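Aldehyde dehydrogenase (Anabaena variabilis, PDB 4H7N) probably oxidises aldehydes to carboxylic acids with NAD+ as the electron acceptor, as other members of the aldehyde dehydrogenase family do. Local coordinates at residues S400-L405 / S417-A421; A40-W44 / E181-V185. One frame throughout, in Å; residues are numbered along the deposited sequence.

Interaction 1: S400-L405 / S417-A421; sequences SEDEAL and SINDA
I418 meets the helix 401-408 with both branches of its side chain, and the pair illustrates how a beta-branched residue at the end of strand 415-418, the last of its sheet within this chain, can seat a helix without any hydrogen bond between them. The tight part is apolar. CG2 of I418 presses against CB of A404 at 3.6 Å, and these two residues also bring the backbones nearest each other, their CA atoms 6.4 Å apart; the methyl of alanine is small enough to permit this approach. The other branch of I418 serves L405: with CG1 anti to the carbonyl carbon (chi1 -58°), CG1 and CD1 lie against the leucine, whose CD2 is 4.0 Å from CG1. The two side chains cross at about a right angle and touch through CD2 of L405 and CG1 and CD1 of I418.

Toward S400 and E401 the packing is looser and more polar, between residues that are partly exposed. N419, in a left-handed backbone conformation just past the strand, brings ND2 to 3.9 Å from the carbonyl carbon of S400, a loose contact. Its OD1 is instead bonded to the backbone N of A398, which fixes the amide beside the start of the helix. S400 is the N-cap: its OG accepts from E403 N at 3.1 Å, a nearly straight bond (164°). The carboxylate of E401 leads away from the strand.

The segments belong to a beta-alpha-beta crossover in which strand 393-397, helix 401-408 and strand 415-418 follow one another, the two strands being parallel neighbours. A404 also rests on V396 of the first strand, while S417 and I418 pair in parallel with a strand of the second subunit, carrying the sheet across the dimer interface.

Interaction 2: A40-W44 / E181-V185; sequences AQSRW and ELRDV
R43 and E181 approach at about a right angle, yet their flat ends come nearly coplanar, 13° apart, in a side-on salt bridge. NE of R43 donates to OE1 of E181 at 2.7 Å and NH2 donates to OE2 of E181 at 2.9 Å, each oxygen using its syn lone pair. The arginine reaches across as an extended chain from CG to NE, whereas the glutamate bends at chi2 (-81°) to turn its carboxylate to meet it. With an alanine in place of E181, the R43 guanidinium would probably lose its carboxylate mate and be free to swing.

Next to this bridge, on the buried side of the contact, the indole of W44 orders the apolar contacts. CG2 of V185 sits over one face, 3.8 Å from the centroid of the five-membered ring, a CH-pi contact only 9° off the ring normal. Helix 27-46 is thereby joined to the loop that leads from helix 169-176 into strand 186-188 of the larger sheet. L182 lies alongside the tryptophan, pointing the same way, with CD1 3.6 Å from CH2 of W44. V185 faces two ways: its other methyl, CG1, touches CB of A40 at 3.7 Å.

How the interactions relate
Interactions 1 and 2 stand on opposite sides of the chain's centre, their own centres 46 Å apart and their nearest atoms about 32 Å, so neither touches the other. They come in series along the chain, interaction 2 closing before interaction 1 opens. In both a helix is packed by a few apolar side chains, against the end of a strand in interaction 1 and against the loop entering one in interaction 2, where a salt bridge adds to them. They differ in surroundings. Interaction 1 adjoins the second subunit, whereas no other chain of the assembly touches interaction 2. Both lie away from the predicted active-site residue, E232, and join parts of the fold.

Interaction 1: S400-L405 / S417-A421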
loop_
_atom_site.group_PDB
_atom_site.type_symbol
_atom_site.label_atom_id
_atom_site.label_comp_id
_atom_site.label_asym_id
_atom_site.label_seq_id
_atom_site.Cartn_x
_atom_site.Cartn_y
_atom_site.Cartn_z
ATOM N N SER A 400 17.715 -14.488 -28.492
ATOM C CA SER A 400 17.719 -13.046 -28.620
ATOM C C SER A 400 16.886 -12.477 -27.505
ATOM O O SER A 400 16.018 -13.161 -26.996
ATOM C CB SER A 400 17.130 -12.623 -29.980
ATOM O OG SER A 400 15.703 -12.803 -29.960
ATOM N N GLU A 401 17.119 -11.221 -27.148
ATOM C CA GLU A 401 16.331 -10.625 -26.113
ATOM C C GLU A 401 14.859 -10.513 -26.537
ATOM O O GLU A 401 13.980 -10.743 -25.723
ATOM C CB GLU A 401 16.917 -9.298 -25.613
ATOM C CG GLU A 401 16.526 -8.065 -26.401
ATOM C CD GLU A 401 17.088 -6.757 -25.828
ATOM O OE1 GLU A 401 18.266 -6.722 -25.401
ATOM O OE2 GLU A 401 16.344 -5.749 -25.860
ATOM N N ASP A 402 14.579 -10.167 -27.791
ATOM C CA ASP A 402 13.160 -10.015 -28.205
ATOM C C ASP A 402 12.362 -11.309 -28.158
ATOM O O ASP A 402 11.209 -11.314 -27.716
ATOM C CB ASP A 402 13.017 -9.291 -29.550
ATOM C CG ASP A 402 13.371 -7.801 -29.426
ATOM O OD1 ASP A 402 13.204 -7.200 -28.319
ATOM O OD2 ASP A 402 13.851 -7.232 -30.423
ATOM N N GLU A 403 12.989 -12.420 -28.506
ATOM C CA GLU A 403 12.314 -13.711 -28.327
ATOM C C GLU A 403 11.969 -14.050 -26.846
ATOM O O GLU A 403 10.841 -14.449 -26.523
ATOM C CB GLU A 403 13.138 -14.824 -28.970
ATOM C CG GLU A 403 12.357 -16.105 -29.089
ATOM C CD GLU A 403 13.172 -17.268 -29.598
ATOM O OE1 GLU A 403 14.376 -17.132 -29.926
ATOM O OE2 GLU A 403 12.555 -18.339 -29.676
ATOM N N ALA A 404 12.949 -13.880 -25.952
ATOM C CA ALA A 404 12.744 -14.089 -24.549
ATOM C C ALA A 404 11.677 -13.127 -24.006
ATOM O O ALA A 404 10.786 -13.533 -23.225
ATOM C CB ALA A 404 14.064 -13.918 -23.793
ATOM N N LEU A 405 11.751 -11.861 -24.392
ATOM C CA LEU A 405 10.832 -10.876 -23.824
ATOM C C LEU A 405 9.383 -11.227 -24.172
ATOM O O LEU A 405 8.465 -11.065 -23.310
ATOM C CB LEU A 405 11.171 -9.447 -24.257
ATOM C CG LEU A 405 12.355 -8.741 -23.556
ATOM C CD1 LEU A 405 12.783 -7.535 -24.371
ATOM C CD2 LEU A 405 12.034 -8.306 -22.148
ATOM N N SER A 417 14.158 -12.132 -15.265
ATOM C CA SER A 417 15.536 -12.081 -15.804
ATOM C C SER A 417 15.536 -12.625 -17.219
ATOM O O SER A 417 14.888 -13.627 -17.473
ATOM C CB SER A 417 16.465 -12.901 -14.904
ATOM O OG SER A 417 16.643 -12.276 -13.627
ATOM N N ILE A 418 16.276 -11.957 -18.122
ATOM C CA ILE A 418 16.251 -12.246 -19.509
ATOM C C ILE A 418 17.673 -12.630 -19.964
ATOM O O ILE A 418 18.616 -11.827 -19.853
ATOM C CB ILE A 418 15.774 -11.015 -20.335
ATOM C CG1 ILE A 418 14.371 -10.545 -19.881
ATOM C CG2 ILE A 418 15.759 -11.398 -21.785
ATOM C CD1 ILE A 418 13.245 -11.537 -20.153
ATOM N N ASN A 419 17.817 -13.884 -20.390
ATOM C CA ASN A 419 19.133 -14.476 -20.741
ATOM C C ASN A 419 20.083 -14.530 -19.577
ATOM O O ASN A 419 21.267 -14.639 -19.746
ATOM C CB ASN A 419 19.704 -13.788 -21.972
ATOM C CG ASN A 419 18.879 -14.120 -23.179
ATOM O OD1 ASN A 419 18.262 -15.173 -23.202
ATOM N ND2 ASN A 419 18.828 -13.241 -24.160
ATOM N N ASP A 420 19.490 -14.522 -18.392
ATOM C CA ASP A 420 20.165 -14.690 -17.121
ATOM C C ASP A 420 19.144 -15.168 -16.094
ATOM O O ASP A 420 17.944 -15.282 -16.415
ATOM C CB ASP A 420 20.759 -13.366 -16.698
ATOM C CG ASP A 420 22.007 -13.522 -15.880
ATOM O OD1 ASP A 420 22.135 -14.546 -15.140
ATOM O OD2 ASP A 420 22.848 -12.587 -15.959
ATOM N N ALA A 421 19.596 -15.488 -14.870
ATOM C CA ALA A 421 18.670 -15.948 -13.831
ATOM C C ALA A 421 18.976 -15.307 -12.509
ATOM O O ALA A 421 20.146 -15.041 -12.192
ATOM C CB ALA A 421 18.713 -17.473 -13.678
#

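Interaction 2: A40-W44 / E181-V185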
loop_
_atom_site.group_PDB
_atom_site.type_symbol
_atom_site.label_atom_id
_atom_site.label_comp_id
_atom_site.label_asym_id
_atom_site.label_seq_id
_atom_site.Cartn_x
_atom_site.Cartn_y
_atom_site.Cartn_z
ATOM N N ALA A 40 12.604 9.155 21.021
ATOM C CA ALA A 40 13.816 9.587 20.343
ATOM C C ALA A 40 13.583 9.957 18.869
ATOM O O ALA A 40 14.419 10.639 18.257
ATOM C CB ALA A 40 14.874 8.493 20.437
ATOM N N GLN A 41 12.463 9.483 18.297
ATOM C CA GLN A 41 12.174 9.671 16.891
ATOM C C GLN A 41 11.975 11.125 16.463
ATOM O O GLN A 41 12.331 11.478 15.360
ATOM C CB GLN A 41 10.939 8.833 16.503
ATOM C CG GLN A 41 10.638 8.804 15.015
ATOM C CD GLN A 41 9.775 9.940 14.579
ATOM O OE1 GLN A 41 8.989 10.435 15.353
ATOM N NE2 GLN A 41 9.918 10.364 13.317
ATOM N N SER A 42 11.423 11.959 17.327
ATOM C CA SER A 42 11.241 13.377 17.002
ATOM C C SER A 42 12.539 14.067 16.669
ATOM O O SER A 42 12.630 14.736 15.655
ATOM C CB SER A 42 10.574 14.102 18.151
ATOM O OG SER A 42 9.337 13.447 18.464
ATOM N N ARG A 43 13.544 13.900 17.519
ATOM C CA ARG A 43 14.847 14.483 17.262
ATOM C C ARG A 43 15.471 13.906 15.991
ATOM O O ARG A 43 16.028 14.641 15.201
ATOM C CB ARG A 43 15.793 14.208 18.433
ATOM C CG ARG A 43 17.122 14.902 18.283
ATOM C CD ARG A 43 18.176 14.405 19.270
ATOM N NE ARG A 43 19.408 15.010 18.812
ATOM C CZ ARG A 43 19.776 16.260 19.074
ATOM N NH1 ARG A 43 19.052 17.026 19.873
ATOM N NH2 ARG A 43 20.900 16.736 18.558
ATOM N N TRP A 44 15.371 12.586 15.801
ATOM C CA TRP A 44 15.823 11.947 14.541
ATOM C C TRP A 44 15.165 12.561 13.260
ATOM O O TRP A 44 15.850 12.895 12.280
ATOM C CB TRP A 44 15.633 10.437 14.648
ATOM C CG TRP A 44 16.037 9.629 13.551
ATOM C CD1 TRP A 44 15.207 8.864 12.779
ATOM C CD2 TRP A 44 17.363 9.403 13.061
ATOM N NE1 TRP A 44 15.933 8.188 11.843
ATOM C CE2 TRP A 44 17.258 8.477 12.000
ATOM C CE3 TRP A 44 18.628 9.869 13.426
ATOM C CZ2 TRP A 44 18.335 8.074 11.258
ATOM C CZ3 TRP A 44 19.719 9.415 12.712
ATOM C CH2 TRP A 44 19.553 8.546 11.620
ATOM N N GLU A 181 23.294 9.574 17.900
ATOM C CA GLU A 181 22.003 9.946 17.306
ATOM C C GLU A 181 21.176 8.761 16.749
ATOM O O GLU A 181 20.011 8.910 16.494
ATOM C CB GLU A 181 22.233 10.981 16.223
ATOM C CG GLU A 181 22.904 12.252 16.751
ATOM C CD GLU A 181 21.940 13.238 17.423
ATOM O OE1 GLU A 181 20.747 12.895 17.711
ATOM O OE2 GLU A 181 22.378 14.399 17.647
ATOM N N LEU A 182 21.761 7.585 16.600
ATOM C CA LEU A 182 21.059 6.463 15.998
ATOM C C LEU A 182 20.652 5.432 17.017
ATOM O O LEU A 182 19.719 4.662 16.793
ATOM C CB LEU A 182 21.958 5.822 14.975
ATOM C CG LEU A 182 21.434 4.792 13.993
ATOM C CD1 LEU A 182 20.339 5.369 13.116
ATOM C CD2 LEU A 182 22.596 4.345 13.134
ATOM N N ARG A 183 21.348 5.416 18.148
ATOM C CA ARG A 183 21.302 4.262 19.011
ATOM C C ARG A 183 20.003 4.197 19.789
ATOM O O ARG A 183 19.658 3.155 20.278
ATOM C CB ARG A 183 22.494 4.251 20.005
ATOM C CG ARG A 183 22.561 5.461 20.931
ATOM C CD ARG A 183 23.540 5.271 22.096
ATOM N NE ARG A 183 23.198 4.069 22.870
ATOM C CZ ARG A 183 23.868 3.622 23.923
ATOM N NH1 ARG A 183 24.940 4.275 24.383
ATOM N NH2 ARG A 183 23.455 2.511 24.520
ATOM N N ASP A 184 19.261 5.280 19.887
ATOM C CA ASP A 184 17.927 5.175 20.467
ATOM C C ASP A 184 16.781 5.104 19.445
ATOM O O ASP A 184 15.631 4.951 19.843
ATOM C CB ASP A 184 17.705 6.298 21.436
ATOM C CG ASP A 184 18.668 6.222 22.616
ATOM O OD1 ASP A 184 18.821 5.146 23.235
ATOM O OD2 ASP A 184 19.280 7.245 22.894
ATOM N N VAL A 185 17.087 5.119 18.157
ATOM C CA VAL A 185 16.052 4.934 17.131
ATOM C C VAL A 185 16.138 3.685 16.278
ATOM O O VAL A 185 15.192 3.406 15.526
ATOM C CB VAL A 185 15.882 6.154 16.175
ATOM C CG1 VAL A 185 15.438 7.375 16.966
ATOM C CG2 VAL A 185 17.121 6.422 15.352
#